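Local coordinates for inactive glucansucrase (Lactobacillus reuteri, PDB 5JBD), which is a member of glycosyl hydrolase family 70, in the TIM-barrel clan, and holds a bound calcium ion in this model, at residues 361-366 against 505-511; 541-545 against 609-613; 347-351 against 449-453; 340-345 against 368-373. All coordinates share one frame; numbering follows the deposited sequence.

Interaction 1 of 4, residues 361-366 against 505-511; sequences NIGNLI and KLNNNLL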
loop_
_atom_site.group_PDB
_atom_site.type_symbol
_atom_site.label_atom_id
_atom_site.label_comp_id
_atom_site.label_asym_id
_atom_site.label_seq_id
_atom_site.Cartn_x
_atom_site.Cartn_y
_atom_site.Cartn_z
ATOM N N ASN A 361 -27.889 7.660 12.088
ATOM C CA ASN A 361 -28.310 7.850 13.461
ATOM C C ASN A 361 -27.197 7.532 14.461
ATOM O O ASN A 361 -26.404 6.610 14.254
ATOM C CB ASN A 361 -29.540 6.994 13.775
ATOM C CG ASN A 361 -30.143 7.334 15.117
ATOM O OD1 ASN A 361 -29.898 6.646 16.116
ATOM N ND2 ASN A 361 -30.893 8.429 15.164
ATOM N N ILE A 362 -27.160 8.306 15.543
ATOM C CA ILE A 362 -26.203 8.125 16.636
ATOM C C ILE A 362 -26.127 6.668 17.156
ATOM O O ILE A 362 -25.057 6.181 17.542
ATOM C CB ILE A 362 -26.506 9.118 17.793
ATOM C CG1 ILE A 362 -25.257 9.407 18.639
ATOM C CG2 ILE A 362 -27.662 8.628 18.665
ATOM C CD1 ILE A 362 -24.211 10.262 17.945
ATOM N N GLY A 363 -27.261 5.982 17.159
ATOM C CA GLY A 363 -27.321 4.587 17.607
ATOM C C GLY A 363 -26.489 3.582 16.817
ATOM O O GLY A 363 -26.200 2.489 17.317
ATOM N N ASN A 364 -26.130 3.924 15.583
ATOM C CA ASN A 364 -25.226 3.084 14.789
ATOM C C ASN A 364 -23.864 2.859 15.463
ATOM O O ASN A 364 -23.252 1.832 15.242
ATOM C CB ASN A 364 -25.020 3.645 13.379
ATOM C CG ASN A 364 -26.240 3.482 12.487
ATOM O OD1 ASN A 364 -27.351 3.264 12.955
ATOM N ND2 ASN A 364 -26.031 3.619 11.181
ATOM N N LEU A 365 -23.405 3.790 16.291
ATOM C CA LEU A 365 -22.163 3.593 17.068
ATOM C C LEU A 365 -22.228 2.394 18.036
ATOM O O LEU A 365 -21.198 1.830 18.412
ATOM C CB LEU A 365 -21.818 4.860 17.856
ATOM C CG LEU A 365 -21.528 6.122 17.029
ATOM C CD1 LEU A 365 -21.612 7.380 17.867
ATOM C CD2 LEU A 365 -20.170 6.019 16.356
ATOM N N ILE A 366 -23.441 2.016 18.433
ATOM C CA ILE A 366 -23.660 0.919 19.341
ATOM C C ILE A 366 -23.568 -0.415 18.606
ATOM O O ILE A 366 -22.934 -1.352 19.095
ATOM C CB ILE A 366 -25.052 1.023 20.030
ATOM C CG1 ILE A 366 -25.190 2.349 20.786
ATOM C CG2 ILE A 366 -25.248 -0.140 21.003
ATOM C CD1 ILE A 366 -26.588 2.675 21.285
ATOM N N LYS A 505 -28.683 5.442 24.194
ATOM C CA LYS A 505 -29.218 6.677 23.611
ATOM C C LYS A 505 -29.991 7.462 24.666
ATOM O O LYS A 505 -30.862 6.901 25.345
ATOM C CB LYS A 505 -30.134 6.400 22.426
ATOM C CG LYS A 505 -29.395 5.952 21.177
ATOM C CD LYS A 505 -30.374 5.652 20.055
ATOM C CE LYS A 505 -30.998 6.915 19.496
ATOM N NZ LYS A 505 -31.809 6.658 18.277
ATOM N N LEU A 506 -29.640 8.735 24.811
ATOM C CA LEU A 506 -30.297 9.655 25.752
ATOM C C LEU A 506 -31.437 10.422 25.088
ATOM O O LEU A 506 -32.388 10.813 25.747
ATOM C CB LEU A 506 -29.277 10.623 26.358
ATOM C CG LEU A 506 -28.118 9.962 27.113
ATOM C CD1 LEU A 506 -27.062 11.006 27.445
ATOM C CD2 LEU A 506 -28.570 9.217 28.372
ATOM N N ASN A 507 -31.313 10.671 23.791
ATOM C CA ASN A 507 -32.423 11.139 22.963
ATOM C C ASN A 507 -32.121 10.617 21.573
ATOM O O ASN A 507 -31.184 9.846 21.438
ATOM C CB ASN A 507 -32.599 12.679 23.045
ATOM C CG ASN A 507 -31.391 13.458 22.518
ATOM O OD1 ASN A 507 -30.798 13.104 21.499
ATOM N ND2 ASN A 507 -31.032 14.534 23.217
ATOM N N ASN A 508 -32.857 11.024 20.540
ATOM C CA ASN A 508 -32.688 10.390 19.226
ATOM C C ASN A 508 -31.319 10.637 18.576
ATOM O O ASN A 508 -30.913 9.857 17.714
ATOM C CB ASN A 508 -33.804 10.795 18.248
ATOM C CG ASN A 508 -33.905 9.854 17.037
ATOM O OD1 ASN A 508 -33.721 8.628 17.152
ATOM N ND2 ASN A 508 -34.155 10.431 15.859
ATOM N N ASN A 509 -30.608 11.685 19.004
ATOM C CA ASN A 509 -29.321 12.042 18.408
ATOM C C ASN A 509 -28.156 12.166 19.391
ATOM O O ASN A 509 -27.117 12.705 19.025
ATOM C CB ASN A 509 -29.482 13.352 17.626
ATOM C CG ASN A 509 -30.613 13.284 16.625
ATOM O OD1 ASN A 509 -30.616 12.440 15.733
ATOM N ND2 ASN A 509 -31.609 14.128 16.802
ATOM N N LEU A 510 -28.293 11.621 20.601
ATOM C CA LEU A 510 -27.265 11.754 21.635
ATOM C C LEU A 510 -27.131 10.445 22.393
ATOM O O LEU A 510 -28.141 9.871 22.798
ATOM C CB LEU A 510 -27.656 12.872 22.602
ATOM C CG LEU A 510 -26.773 13.143 23.838
ATOM C CD1 LEU A 510 -25.506 13.889 23.446
ATOM C CD2 LEU A 510 -27.558 13.953 24.847
ATOM N N LEU A 511 -25.892 9.984 22.607
ATOM C CA LEU A 511 -25.671 8.820 23.453
ATOM C C LEU A 511 -24.613 9.034 24.519
ATOM O O LEU A 511 -23.798 9.963 24.427
ATOM C CB LEU A 511 -25.368 7.599 22.594
ATOM C CG LEU A 511 -24.031 7.423 21.876
ATOM C CD1 LEU A 511 -22.878 7.115 22.830
ATOM C CD2 LEU A 511 -24.177 6.292 20.869
#

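Interaction 2 of 4, residues 541-545 against 609-613; sequences VGNDS and VSGYL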
loop_
_atom_site.group_PDB
_atom_site.type_symbol
_atom_site.label_atom_id
_atom_site.label_comp_id
_atom_site.label_asym_id
_atom_site.label_seq_id
_atom_site.Cartn_x
_atom_site.Cartn_y
_atom_site.Cartn_z
ATOM N N VAL A 541 -21.749 11.940 23.363
ATOM C CA VAL A 541 -21.601 12.358 21.992
ATOM C C VAL A 541 -22.955 12.530 21.313
ATOM O O VAL A 541 -23.769 11.603 21.311
ATOM C CB VAL A 541 -20.769 11.327 21.211
ATOM C CG1 VAL A 541 -20.717 11.688 19.730
ATOM C CG2 VAL A 541 -19.374 11.244 21.804
ATOM N N GLY A 542 -23.171 13.718 20.729
ATOM C CA GLY A 542 -24.356 14.023 19.908
ATOM C C GLY A 542 -23.963 14.499 18.523
ATOM O O GLY A 542 -22.889 15.080 18.362
ATOM N N ASN A 543 -24.791 14.207 17.517
ATOM C CA ASN A 543 -24.482 14.568 16.125
ATOM C C ASN A 543 -25.528 15.503 15.491
ATOM O O ASN A 543 -25.620 15.587 14.265
ATOM C CB ASN A 543 -24.282 13.310 15.264
ATOM C CG ASN A 543 -25.579 12.566 14.962
ATOM O OD1 ASN A 543 -26.605 12.799 15.587
ATOM N ND2 ASN A 543 -25.526 11.668 13.972
ATOM N N ASP A 544 -26.308 16.193 16.318
ATOM C CA ASP A 544 -27.291 17.186 15.844
ATOM C C ASP A 544 -26.888 18.550 16.399
ATOM O O ASP A 544 -27.033 18.824 17.592
ATOM C CB ASP A 544 -28.718 16.797 16.273
ATOM C CG ASP A 544 -29.762 17.876 15.961
ATOM O OD1 ASP A 544 -29.497 18.808 15.175
ATOM O OD2 ASP A 544 -30.865 17.780 16.513
ATOM N N SER A 545 -26.385 19.405 15.507
ATOM C CA SER A 545 -25.871 20.721 15.878
ATOM C C SER A 545 -26.955 21.710 16.330
ATOM O O SER A 545 -26.629 22.754 16.883
ATOM C CB SER A 545 -25.080 21.307 14.701
ATOM O OG SER A 545 -25.896 21.458 13.545
ATOM N N VAL A 609 -16.676 20.621 17.134
ATOM C CA VAL A 609 -17.920 19.893 17.462
ATOM C C VAL A 609 -19.092 20.369 16.584
ATOM O O VAL A 609 -19.331 21.580 16.443
ATOM C CB VAL A 609 -18.297 20.068 18.956
ATOM C CG1 VAL A 609 -19.580 19.302 19.306
ATOM C CG2 VAL A 609 -17.150 19.647 19.864
ATOM N N SER A 610 -19.781 19.403 15.971
ATOM C CA SER A 610 -21.042 19.602 15.272
ATOM C C SER A 610 -22.057 18.643 15.890
ATOM O O SER A 610 -22.217 17.497 15.430
ATOM C CB SER A 610 -20.857 19.329 13.789
ATOM O OG SER A 610 -22.042 19.609 13.068
ATOM N N GLY A 611 -22.724 19.127 16.928
ATOM C CA GLY A 611 -23.487 18.292 17.857
ATOM C C GLY A 611 -23.036 18.582 19.282
ATOM O O GLY A 611 -23.095 19.733 19.725
ATOM N N TYR A 612 -22.547 17.563 19.983
ATOM C CA TYR A 612 -22.051 17.744 21.351
ATOM C C TYR A 612 -20.948 16.759 21.675
ATOM O O TYR A 612 -20.981 15.615 21.203
ATOM C CB TYR A 612 -23.187 17.576 22.364
ATOM C CG TYR A 612 -22.756 17.819 23.815
ATOM C CD1 TYR A 612 -22.551 19.113 24.299
ATOM C CD2 TYR A 612 -22.511 16.744 24.687
ATOM C CE1 TYR A 612 -22.133 19.337 25.608
ATOM C CE2 TYR A 612 -22.095 16.957 25.994
ATOM C CZ TYR A 612 -21.916 18.254 26.455
ATOM O OH TYR A 612 -21.511 18.462 27.761
ATOM N N LEU A 613 -19.999 17.194 22.515
ATOM C CA LEU A 613 -18.985 16.312 23.108
ATOM C C LEU A 613 -18.798 16.644 24.580
ATOM O O LEU A 613 -18.585 17.811 24.940
ATOM C CB LEU A 613 -17.627 16.419 22.373
ATOM C CG LEU A 613 -16.476 15.564 22.951
ATOM C CD1 LEU A 613 -16.831 14.071 22.977
ATOM C CD2 LEU A 613 -15.183 15.802 22.186
#

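Interaction 3 of 4, residues 347-351 against 449-453; sequences YTLEN and QYAIL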
loop_
_atom_site.group_PDB
_atom_site.type_symbol
_atom_site.label_atom_id
_atom_site.label_comp_id
_atom_site.label_asym_id
_atom_site.label_seq_id
_atom_site.Cartn_x
_atom_site.Cartn_y
_atom_site.Cartn_z
ATOM N N TYR A 347 -16.182 3.290 9.111
ATOM C CA TYR A 347 -17.267 3.786 8.271
ATOM C C TYR A 347 -18.436 4.301 9.116
ATOM O O TYR A 347 -19.025 5.323 8.789
ATOM C CB TYR A 347 -17.717 2.759 7.228
ATOM C CG TYR A 347 -16.645 2.525 6.187
ATOM C CD1 TYR A 347 -16.286 3.533 5.277
ATOM C CD2 TYR A 347 -15.928 1.321 6.150
ATOM C CE1 TYR A 347 -15.263 3.335 4.348
ATOM C CE2 TYR A 347 -14.913 1.113 5.227
ATOM C CZ TYR A 347 -14.583 2.121 4.329
ATOM O OH TYR A 347 -13.573 1.895 3.426
ATOM N N THR A 348 -18.725 3.629 10.225
ATOM C CA THR A 348 -19.775 4.078 11.133
ATOM C C THR A 348 -19.444 5.444 11.747
ATOM O O THR A 348 -20.285 6.356 11.753
ATOM C CB THR A 348 -20.040 3.021 12.221
ATOM O OG1 THR A 348 -20.581 1.842 11.601
ATOM C CG2 THR A 348 -21.023 3.528 13.264
ATOM N N LEU A 349 -18.239 5.578 12.264
ATOM C CA LEU A 349 -17.786 6.862 12.795
ATOM C C LEU A 349 -17.941 7.976 11.752
ATOM O O LEU A 349 -18.482 9.037 12.065
ATOM C CB LEU A 349 -16.338 6.781 13.260
ATOM C CG LEU A 349 -16.089 5.984 14.545
ATOM C CD1 LEU A 349 -14.607 5.664 14.699
ATOM C CD2 LEU A 349 -16.592 6.722 15.780
ATOM N N GLU A 350 -17.503 7.721 10.518
ATOM C CA GLU A 350 -17.607 8.730 9.449
ATOM C C GLU A 350 -19.052 9.003 9.006
ATOM O O GLU A 350 -19.427 10.175 8.793
ATOM C CB GLU A 350 -16.719 8.375 8.245
ATOM C CG GLU A 350 -15.222 8.356 8.593
ATOM C CD GLU A 350 -14.303 8.944 7.522
ATOM O OE1 GLU A 350 -14.590 8.784 6.315
ATOM O OE2 GLU A 350 -13.263 9.538 7.904
ATOM N N ASN A 351 -19.869 7.947 8.890
ATOM C CA ASN A 351 -21.242 8.126 8.443
ATOM C C ASN A 351 -22.109 8.784 9.522
ATOM O O ASN A 351 -23.056 9.485 9.189
ATOM C CB ASN A 351 -21.915 6.803 7.999
ATOM C CG ASN A 351 -21.248 6.134 6.794
ATOM O OD1 ASN A 351 -21.467 4.932 6.492
ATOM N ND2 ASN A 351 -20.467 6.886 6.097
ATOM N N GLN A 449 -15.084 11.475 17.403
ATOM C CA GLN A 449 -14.731 10.199 16.802
ATOM C C GLN A 449 -13.662 9.518 17.650
ATOM O O GLN A 449 -13.795 8.332 17.975
ATOM C CB GLN A 449 -14.277 10.345 15.353
ATOM C CG GLN A 449 -15.417 10.691 14.406
ATOM C CD GLN A 449 -15.005 10.736 12.946
ATOM O OE1 GLN A 449 -14.509 9.746 12.396
ATOM N NE2 GLN A 449 -15.230 11.882 12.299
ATOM N N TYR A 450 -12.632 10.280 18.042
ATOM C CA TYR A 450 -11.587 9.746 18.928
ATOM C C TYR A 450 -12.072 9.412 20.340
ATOM O O TYR A 450 -11.588 8.454 20.955
ATOM C CB TYR A 450 -10.366 10.691 18.994
ATOM C CG TYR A 450 -9.347 10.405 17.921
ATOM C CD1 TYR A 450 -8.459 9.336 18.059
ATOM C CD2 TYR A 450 -9.280 11.174 16.752
ATOM C CE1 TYR A 450 -7.527 9.049 17.070
ATOM C CE2 TYR A 450 -8.351 10.890 15.755
ATOM C CZ TYR A 450 -7.476 9.831 15.915
ATOM O OH TYR A 450 -6.555 9.523 14.939
ATOM N N ALA A 451 -12.991 10.209 20.876
ATOM C CA ALA A 451 -13.533 9.941 22.216
ATOM C C ALA A 451 -14.247 8.585 22.264
ATOM O O ALA A 451 -14.123 7.855 23.255
ATOM C CB ALA A 451 -14.473 11.043 22.653
ATOM N N ILE A 452 -14.968 8.256 21.192
ATOM C CA ILE A 452 -15.597 6.947 21.046
ATOM C C ILE A 452 -14.533 5.858 20.870
ATOM O O ILE A 452 -14.525 4.863 21.611
ATOM C CB ILE A 452 -16.610 6.925 19.856
ATOM C CG1 ILE A 452 -17.817 7.841 20.129
ATOM C CG2 ILE A 452 -17.054 5.503 19.520
ATOM C CD1 ILE A 452 -18.758 7.370 21.232
ATOM N N LEU A 453 -13.628 6.056 19.900
ATOM C CA LEU A 453 -12.574 5.088 19.626
ATOM C C LEU A 453 -11.763 4.726 20.886
ATOM O O LEU A 453 -11.505 3.551 21.149
ATOM C CB LEU A 453 -11.611 5.598 18.547
ATOM C CG LEU A 453 -10.711 4.486 17.963
ATOM C CD1 LEU A 453 -11.407 3.797 16.805
ATOM C CD2 LEU A 453 -9.367 5.041 17.508
HETATM O O HOH W 1 -12.697 9.728 10.430
#

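Interaction 4 of 4, residues 340-345 against 368-373; sequences YMDSGE and NSIVNR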
loop_
_atom_site.group_PDB
_atom_site.type_symbol
_atom_site.label_atom_id
_atom_site.label_comp_id
_atom_site.label_asym_id
_atom_site.label_seq_id
_atom_site.Cartn_x
_atom_site.Cartn_y
_atom_site.Cartn_z
ATOM N N TYR A 340 -7.950 -8.721 13.714
ATOM C CA TYR A 340 -8.846 -8.333 12.616
ATOM C C TYR A 340 -8.997 -6.797 12.577
ATOM O O TYR A 340 -9.178 -6.175 13.623
ATOM C CB TYR A 340 -10.246 -9.006 12.813
ATOM C CG TYR A 340 -11.323 -8.359 11.990
ATOM C CD1 TYR A 340 -11.368 -8.549 10.620
ATOM C CD2 TYR A 340 -12.293 -7.530 12.572
ATOM C CE1 TYR A 340 -12.320 -7.913 9.836
ATOM C CE2 TYR A 340 -13.266 -6.909 11.798
ATOM C CZ TYR A 340 -13.263 -7.091 10.425
ATOM O OH TYR A 340 -14.197 -6.459 9.625
ATOM N N MET A 341 -8.966 -6.181 11.390
ATOM C CA MET A 341 -9.188 -4.714 11.283
ATOM C C MET A 341 -10.678 -4.390 11.183
ATOM O O MET A 341 -11.336 -4.738 10.199
ATOM C CB MET A 341 -8.448 -4.112 10.074
ATOM C CG MET A 341 -8.411 -2.589 10.082
ATOM S SD MET A 341 -7.243 -1.848 8.918
ATOM C CE MET A 341 -8.324 -1.396 7.563
ATOM N N ASP A 342 -11.212 -3.722 12.204
ATOM C CA ASP A 342 -12.645 -3.389 12.263
ATOM C C ASP A 342 -12.960 -2.143 11.421
ATOM O O ASP A 342 -13.237 -1.059 11.951
ATOM C CB ASP A 342 -13.088 -3.222 13.732
ATOM C CG ASP A 342 -14.591 -3.045 13.894
ATOM O OD1 ASP A 342 -15.392 -3.350 12.971
ATOM O OD2 ASP A 342 -14.988 -2.617 14.982
ATOM N N SER A 343 -12.930 -2.317 10.101
ATOM C CA SER A 343 -13.210 -1.219 9.184
ATOM C C SER A 343 -14.646 -0.710 9.317
ATOM O O SER A 343 -14.911 0.472 9.068
ATOM C CB SER A 343 -12.895 -1.614 7.729
ATOM O OG SER A 343 -13.763 -2.603 7.225
ATOM N N GLY A 344 -15.572 -1.608 9.690
ATOM C CA GLY A 344 -16.949 -1.245 9.955
ATOM C C GLY A 344 -17.087 -0.078 10.914
ATOM O O GLY A 344 -17.882 0.819 10.672
ATOM N N GLU A 345 -16.278 -0.089 11.977
ATOM C CA GLU A 345 -16.287 0.985 12.964
ATOM C C GLU A 345 -15.866 2.315 12.355
ATOM O O GLU A 345 -16.447 3.354 12.678
ATOM C CB GLU A 345 -15.396 0.640 14.174
ATOM C CG GLU A 345 -15.230 1.736 15.227
ATOM C CD GLU A 345 -16.492 2.001 16.060
ATOM O OE1 GLU A 345 -17.423 1.178 16.028
ATOM O OE2 GLU A 345 -16.562 3.054 16.742
ATOM N N ASN A 368 -23.034 -1.001 14.831
ATOM C CA ASN A 368 -22.437 -1.178 13.488
ATOM C C ASN A 368 -20.906 -1.222 13.562
ATOM O O ASN A 368 -20.193 -0.315 13.119
ATOM C CB ASN A 368 -22.996 -0.135 12.514
ATOM C CG ASN A 368 -24.502 -0.302 12.280
ATOM O OD1 ASN A 368 -25.147 -1.192 12.846
ATOM N ND2 ASN A 368 -25.062 0.541 11.431
ATOM N N SER A 369 -20.449 -2.309 14.174
ATOM C CA SER A 369 -19.046 -2.635 14.391
ATOM C C SER A 369 -18.964 -4.141 14.504
ATOM O O SER A 369 -19.990 -4.800 14.701
ATOM C CB SER A 369 -18.555 -1.963 15.673
ATOM O OG SER A 369 -17.406 -2.557 16.208
ATOM N N ILE A 370 -17.763 -4.704 14.400
ATOM C CA ILE A 370 -17.571 -6.140 14.691
ATOM C C ILE A 370 -17.951 -6.496 16.155
ATOM O O ILE A 370 -18.236 -7.649 16.439
ATOM C CB ILE A 370 -16.133 -6.621 14.335
ATOM C CG1 ILE A 370 -16.097 -8.139 14.085
ATOM C CG2 ILE A 370 -15.103 -6.182 15.384
ATOM C CD1 ILE A 370 -16.802 -8.570 12.817
ATOM N N VAL A 371 -17.965 -5.508 17.061
ATOM C CA VAL A 371 -18.476 -5.672 18.431
ATOM C C VAL A 371 -19.721 -4.798 18.708
ATOM O O VAL A 371 -19.695 -3.570 18.523
ATOM C CB VAL A 371 -17.396 -5.291 19.469
ATOM C CG1 VAL A 371 -17.805 -5.738 20.870
ATOM C CG2 VAL A 371 -16.032 -5.885 19.074
ATOM N N ASN A 372 -20.800 -5.440 19.178
ATOM C CA ASN A 372 -21.984 -4.733 19.678
ATOM C C ASN A 372 -21.668 -4.251 21.084
ATOM O O ASN A 372 -21.256 -5.049 21.919
ATOM C CB ASN A 372 -23.200 -5.661 19.682
ATOM C CG ASN A 372 -24.453 -4.980 20.206
ATOM O OD1 ASN A 372 -24.528 -4.616 21.377
ATOM N ND2 ASN A 372 -25.434 -4.811 19.353
ATOM N N ARG A 373 -21.828 -2.955 21.342
ATOM C CA ARG A 373 -21.409 -2.379 22.618
ATOM C C ARG A 373 -22.592 -1.811 23.432
ATOM O O ARG A 373 -22.412 -0.935 24.268
ATOM C CB ARG A 373 -20.320 -1.324 22.394
ATOM C CG ARG A 373 -19.028 -1.907 21.843
ATOM C CD ARG A 373 -17.916 -0.860 21.687
ATOM N NE ARG A 373 -16.648 -1.504 21.307
ATOM C CZ ARG A 373 -16.263 -1.776 20.056
ATOM N NH1 ARG A 373 -17.021 -1.443 19.007
ATOM N NH2 ARG A 373 -15.109 -2.395 19.845
HETATM O O HOH W 2 -13.733 -2.154 17.329
#

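Interaction 1 of 4, residues 361-366 against 505-511
Asn361 and Lys505 meet from opposite directions, and the lysine can be traced outward from CB. Its chain bends at chi3 (72°), which turns the amine toward Asn361. Lys505 CG passes Ile362 CG2, CD lies over the backbone of Gly363 at 4.1 Å from its CA, and CE returns to Ile362 CG2 at 3.8 Å. Lys505 NZ then gives a 2.9 Å hydrogen bond to Asn361 OD1 and another of 3.0 Å to Asn508 OD1.

Asn361 OD1 also accepts from Gly363 N, 2.9 Å away, a capping bond ahead of the helix that includes residues 364-366. The two donors reach this oxygen from opposite faces of the amide plane, so its rotation is well defined. On the other branch of the amide, Asn361 ND2 donates to Asn508 O at 2.9 Å, with a moderate N-H...O angle of 143°, and weakly to Asn508 OD1.

Next to these polar groups the contact is apolar. Ile362 lies against the Asn508-Leu510 backbone, and Leu511 CD2 touches Ile362 CG1 at 4.0 Å, Leu365 CB and Ile366 CG1.

The arrangement is that of a turn leading into a helix, with a side-chain capping bond, docked on a beta hairpin, here the turn between strands 501-505 and 510-515. Asn507 shapes that turn with an Asx turn, its OD1 accepting from Asn509 N.

Interaction 2 of 4, residues 541-545 against 609-613
Gly542 and Tyr612 form an antiparallel hydrogen-bonded pair, the centre of the backbone interactions here. Gly542 N donates to Tyr612 O at 2.9 Å with an N-H...O angle of 171°, and Tyr612 N returns a bond of 3.0 Å to Gly542 O at 162°. Val541 and Leu613 are the adjoining non-hydrogen-bonded pair.

C-H...O contacts supplement these bonds. Within the pairing, Val541 CA approaches Tyr612 O, and Gly611 CA lies 3.3 Å from Gly542 O. Beyond Gly542, Gly611 CA also meets Asp544 O at 3.6 Å, almost straight (174° at the hydrogen). Gly611 has a positive phi, in a region that residues with a side chain seldom enter, and this coincides with the corner at which the chain swings into strand 612-618.

The apolar part is small. Val541 and Leu613 run alongside each other in the same sense, and Val541 CG2 touches Leu613 CD1 at 4.0 Å. Both residues pack against helix 446-455. Tyr612 leaves the opposite face of the sheet, where it meets Val601 and Tyr604 of strand 596-605.

Polar side chains contribute little directly: Ser545 CB packs at 3.8 Å from Ser610 OG. That hydroxyl is engaged by Arg359 NH2, and Asn543 ND2 donates to Val352 O.

Cohesion between the two segments therefore rests on main-chain atoms, with two short, nearly straight backbone bonds and the close approach of Gly611 CA to carbonyl oxygens. Specific side-chain chemistry is directed instead toward other parts of the chain.

Interaction 3 of 4, residues 347-351 against 449-453
Leu349 carries the tightly packed part of this contact, reaching from helix 343-354 toward helix 446-455. Its CG lies opposite the carbonyl carbon (chi1 -72°), and from there the two methyls spread over different partners. Leu349 CD2 and Ile452 CG2 pass at 4.0 Å, the two side chains running in opposing senses, while Leu349 CD1 comes to 4.3 Å from Leu453 CD1. Nearer the helix, Leu349 CB is 3.6 Å from Gln449 OE1, with the extended Gln449 side chain lying across the Leu349 backbone.

The other side is looser and polar. Glu350, partly exposed, approaches Gln449 no closer than 4.1 Å, between Glu350 CG and Gln449 OE1, and the carboxylate and amide planes stand 79° apart. A water links them instead of a direct hydrogen bond, lying 2.6 Å from Glu350 OE2 and 2.7 Å from Gln449 OE1. Gln449 NE2 has its own partner in Tyr444 O, which holds the amide from the second branch.

With local axes 10.9 Å apart and helix directions differing by 147°, this is roughly antiparallel helix packing in which side chains span the space between the backbones. It joins the helix after strand 340-341 to the helix before strand 460-464, among the helices that accompany the parallel strands of a TIM-barrel fold.

Interaction 4 of 4, residues 340-345 against 368-373
An ST turn at Ser369 docks on Asp342, which follows parallel strand 340-341 and is the centre of an inverse gamma turn. Ser369 OG donates to Asp342 OD2 at 2.7 Å, using the syn lone pair of that oxygen. Asp342 OD1 takes Ile370 N at 3.1 Å, an N-H...O angle of 161°, with the donor above the carboxylate plane. The aspartate holds CG opposite its backbone N (chi1 -173°), which carries both oxygens across to the loop.

Ser369 OG accepts in turn from Val371 N, the bond that defines the ST turn, and from Arg373 NH1 at 3.0 Å. A water joins Asp342 OD2 to Arg373 NH2, while Arg373 NE donates to Lys457 O. The salt bridge from Glu345 OE1 to Arg373 NH1 is long, at 4.0 Å; OE1 comes closer to Ser369 CB.

Beside this polar network, Ile370 packs on two neighbours: its CG2 lies 3.5 Å from Asp342 CG, and its CB lies 3.8 Å from Tyr340 CE2.

One hydroxyl thus takes part in three hydrogen bonds, giving one and accepting two. It relays the hold between carboxylate, loop backbone and guanidinium, so Asp342 and Arg373 are coupled through Ser369 and water without touching.

In the fold
Following the chain, residues 340-345 open interaction 4, and 347-351 and 361-366 open interactions 3 and 1 before 368-373 closes the first, shortest loop. Interaction 3 closes at 449-453 and interaction 1 at 505-511, so these three cross one another and none nests. Interaction 2 follows in series, opened by 541-545 and closed by 609-613. Interactions 3 and 4 share helix 343-354, and Thr348 OG1 is hydrogen-bonded to Asn368 O. Interactions 1 and 2 meet in neighbouring strands 510-515 and 537-542, and Val541 touches Ile452 of interaction 3. Together they tie the parallel-strand region to the antiparallel sheet, with interactions 2 and 4 about 10 Å apart at their nearest atoms.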